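Molinate hydrolase (Gulosibacter molinativorax, PDB 4WGX) probably hydrolyses carbon-nitrogen bonds other than peptide bonds, as a metal-dependent member of the amidohydrolase superfamily, and is named for its substrate molinate. Local coordinates at residues A[209-214]-A[249-254]. Sequence-based numbering, arbitrary orientation.
Sequences KIAVTD and LTHTTS
The His251 ring is approached from the 209-214 segment at its edge: the carbonyl oxygens of Thr213 and Asp214 lie in its plane, as does water 1 beside ND1. NE2 donates to Asp214 O at 2.9 Å, with the acceptor almost exactly in the ring plane, although NE2 itself sits well above the plane of that carbonyl. CD2 rests 3.5 Å from Thr213 O. CG anti to the backbone N (chi1 162°) carries the ring over to the loop after strand 208-211. Water 1 links ND1 to Lys209 NZ, which reaches it through a chain bent at chi3 and also hydrogen-bonds Thr113 OG1 and a bound 2-methyl-2,4-pentanediol, probably from the crystallisation liquor. An alanine in place of His251 would probably leave Asp214 O without this donor and water 1 without its ring partner. Strands 208-211 and 248-251 are parallel neighbours in the TIM-type barrel of the amidohydrolase family, where metal-binding side chains gather at the C-terminal strand ends; His251 is a zinc ligand of this enzyme, its ring meeting that of His271, another zinc ligand, though the metal is absent from this chain in the model. Ile210 brackets Thr250, its N donating to Leu249 O at 3.0 Å and its O accepting from His251 N. At the strand end, His251 O takes a straight bond from Thr213 N (N-H...O 169°) and a weak one from Val212 N. On the Thr250 side of the sheet, Val212 CG2 lies alongside Thr250 CG2, 3.8 Å away. Further on, the hydroxyls of Thr213 and Thr253 share a hydrogen bond, OG1 to OG1 at 2.9 Å, and water 2 bonds Thr253 OG1 and, weakly, Asp214 OD2. The Asp214 carboxylate takes Tyr226 N of the same chain at OD1 and Leu216 N at OD2, while Ser254 N-caps helix 255-263 through Gly257 N.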
ATOM      1  N   LYS A 209      30.569   0.875  13.522  1.00 29.30           N
ATOM      2  CA  LYS A 209      29.969  -0.141  12.667  1.00 22.43           C
ATOM      3  C   LYS A 209      29.629   0.415  11.300  1.00 21.85           C
ATOM      4  O   LYS A 209      28.934   1.421  11.168  1.00 22.59           O
ATOM      5  CB  LYS A 209      28.712  -0.738  13.288  1.00 24.36           C
ATOM      6  CG  LYS A 209      28.332  -2.028  12.600  1.00 28.62           C
ATOM      7  CD  LYS A 209      27.397  -2.897  13.410  1.00 28.08           C
ATOM      8  CE  LYS A 209      25.950  -2.518  13.235  1.00 30.44           C
ATOM      9  NZ  LYS A 209      25.088  -3.668  13.577  1.00 30.54           N
ATOM     10  N   ILE A 210      30.127  -0.271  10.289  1.00 22.32           N
ATOM     11  CA  ILE A 210      29.919   0.106   8.903  1.00 27.63           C
ATOM     12  C   ILE A 210      28.947  -0.860   8.214  1.00 23.88           C
ATOM     13  O   ILE A 210      29.049  -2.075   8.363  1.00 20.13           O
ATOM     14  CB  ILE A 210      31.258   0.138   8.148  1.00 29.51           C
ATOM     15  CG1 ILE A 210      32.153   1.221   8.750  1.00 29.32           C
ATOM     16  CG2 ILE A 210      31.038   0.394   6.677  1.00 30.19           C
ATOM     17  CD1 ILE A 210      33.560   1.230   8.231  1.00 43.01           C
ATOM     18  N   ALA A 211      27.988  -0.299   7.484  1.00 23.15           N
ATOM     19  CA  ALA A 211      27.078  -1.095   6.672  1.00 22.53           C
ATOM     20  C   ALA A 211      27.775  -1.514   5.393  1.00 19.67           C
ATOM     21  O   ALA A 211      27.679  -0.824   4.399  1.00 26.42           O
ATOM     22  CB  ALA A 211      25.823  -0.309   6.350  1.00 21.67           C
ATOM     23  N   VAL A 212      28.489  -2.632   5.422  1.00 20.67           N
ATOM     24  CA  VAL A 212      29.192  -3.106   4.239  1.00 21.20           C
ATOM     25  C   VAL A 212      28.166  -3.437   3.165  1.00 24.19           C
ATOM     26  O   VAL A 212      28.312  -3.060   2.006  1.00 22.42           O
ATOM     27  CB  VAL A 212      30.063  -4.335   4.538  1.00 21.76           C
ATOM     28  CG1 VAL A 212      30.671  -4.889   3.267  1.00 24.49           C
ATOM     29  CG2 VAL A 212      31.153  -3.984   5.526  1.00 24.10           C
ATOM     30  N   THR A 213      27.123  -4.140   3.574  1.00 21.61           N
ATOM     31  CA  THR A 213      26.005  -4.417   2.699  1.00 23.98           C
ATOM     32  C   THR A 213      24.775  -3.634   3.128  1.00 21.34           C
ATOM     33  O   THR A 213      24.789  -2.897   4.108  1.00 23.56           O
ATOM     34  CB  THR A 213      25.676  -5.908   2.665  1.00 23.00           C
ATOM     35  OG1 THR A 213      25.307  -6.341   3.971  1.00 26.51           O
ATOM     36  CG2 THR A 213      26.867  -6.705   2.189  1.00 20.35           C
ATOM     37  N   ASP A 214      23.712  -3.802   2.364  1.00 20.69           N
ATOM     38  CA  ASP A 214      22.479  -3.073   2.572  1.00 22.33           C
ATOM     39  C   ASP A 214      21.720  -3.543   3.792  1.00 19.40           C
ATOM     40  O   ASP A 214      22.008  -4.573   4.381  1.00 20.69           O
ATOM     41  CB  ASP A 214      21.580  -3.228   1.351  1.00 26.94           C
ATOM     42  CG  ASP A 214      21.073  -4.628   1.214  1.00 26.11           C
ATOM     43  OD1 ASP A 214      21.832  -5.476   0.718  1.00 20.44           O
ATOM     44  OD2 ASP A 214      19.943  -4.885   1.664  1.00 27.72           O
ATOM     45  N   LEU A 249      33.489  -2.621  13.461  1.00 23.70           N
ATOM     46  CA  LEU A 249      32.413  -3.592  13.289  1.00 23.12           C
ATOM     47  C   LEU A 249      31.889  -3.520  11.864  1.00 24.04           C
ATOM     48  O   LEU A 249      31.972  -2.481  11.219  1.00 24.98           O
ATOM     49  CB  LEU A 249      31.269  -3.355  14.279  1.00 24.99           C
ATOM     50  CG  LEU A 249      31.385  -4.056  15.629  1.00 20.94           C
ATOM     51  CD1 LEU A 249      32.612  -3.570  16.388  1.00 22.85           C
ATOM     52  CD2 LEU A 249      30.120  -3.856  16.453  1.00 20.99           C
ATOM     53  N   THR A 250      31.362  -4.636  11.382  1.00 24.42           N
ATOM     54  CA  THR A 250      30.709  -4.671  10.086  1.00 31.50           C
ATOM     55  C   THR A 250      29.298  -5.236  10.175  1.00 30.34           C
ATOM     56  O   THR A 250      28.989  -6.066  11.027  1.00 23.21           O
ATOM     57  CB  THR A 250      31.504  -5.504   9.071  1.00 25.35           C
ATOM     58  OG1 THR A 250      31.664  -6.839   9.559  1.00 28.01           O
ATOM     59  CG2 THR A 250      32.859  -4.891   8.815  1.00 24.57           C
ATOM     60  N   HIS A 251      28.446  -4.732   9.292  1.00 24.15           N
ATOM     61  CA  HIS A 251      27.152  -5.330   9.006  1.00 26.20           C
ATOM     62  C   HIS A 251      27.228  -5.952   7.616  1.00 22.77           C
ATOM     63  O   HIS A 251      27.494  -5.263   6.651  1.00 22.39           O
ATOM     64  CB  HIS A 251      26.049  -4.275   9.095  1.00 24.94           C
ATOM     65  CG  HIS A 251      24.770  -4.657   8.421  1.00 30.11           C
ATOM     66  ND1 HIS A 251      23.757  -5.333   9.069  1.00 29.66           N
ATOM     67  CD2 HIS A 251      24.322  -4.431   7.164  1.00 32.74           C
ATOM     68  CE1 HIS A 251      22.748  -5.509   8.239  1.00 31.58           C
ATOM     69  NE2 HIS A 251      23.064  -4.973   7.078  1.00 30.30           N
ATOM     70  N   THR A 252      27.011  -7.259   7.532  1.00 21.73           N
ATOM     71  CA  THR A 252      27.024  -7.979   6.268  1.00 28.64           C
ATOM     72  C   THR A 252      25.832  -8.910   6.156  1.00 21.69           C
ATOM     73  O   THR A 252      25.354  -9.426   7.152  1.00 29.79           O
ATOM     74  CB  THR A 252      28.324  -8.812   6.078  1.00 29.42           C
ATOM     75  OG1 THR A 252      28.453  -9.783   7.118  1.00 23.66           O
ATOM     76  CG2 THR A 252      29.532  -7.926   6.068  1.00 19.46           C
ATOM     77  N   THR A 253      25.385  -9.136   4.927  1.00 23.49           N
ATOM     78  CA  THR A 253      24.205  -9.950   4.644  1.00 26.05           C
ATOM     79  C   THR A 253      24.398 -10.780   3.380  1.00 23.79           C
ATOM     80  O   THR A 253      23.435 -11.259   2.806  1.00 25.19           O
ATOM     81  CB  THR A 253      22.937  -9.086   4.472  1.00 30.28           C
ATOM     82  OG1 THR A 253      23.128  -8.157   3.402  1.00 29.63           O
ATOM     83  CG2 THR A 253      22.615  -8.327   5.747  1.00 31.00           C
ATOM     84  N   SER A 254      25.645 -10.928   2.942  1.00 24.27           N
ATOM     85  CA  SER A 254      25.979 -11.758   1.785  1.00 25.66           C
ATOM     86  C   SER A 254      27.334 -12.421   1.991  1.00 26.90           C
ATOM     87  O   SER A 254      28.125 -11.986   2.820  1.00 24.30           O
ATOM     88  CB  SER A 254      25.993 -10.938   0.495  1.00 24.62           C
ATOM     89  OG  SER A 254      27.052 -10.009   0.478  1.00 29.85           O
TER
HETATM   90  O   HOH W   1      24.123  -5.522  11.896  1.00 38.42           O
HETATM   91  O   HOH W   2      20.796  -7.467   2.455  1.00 32.82           O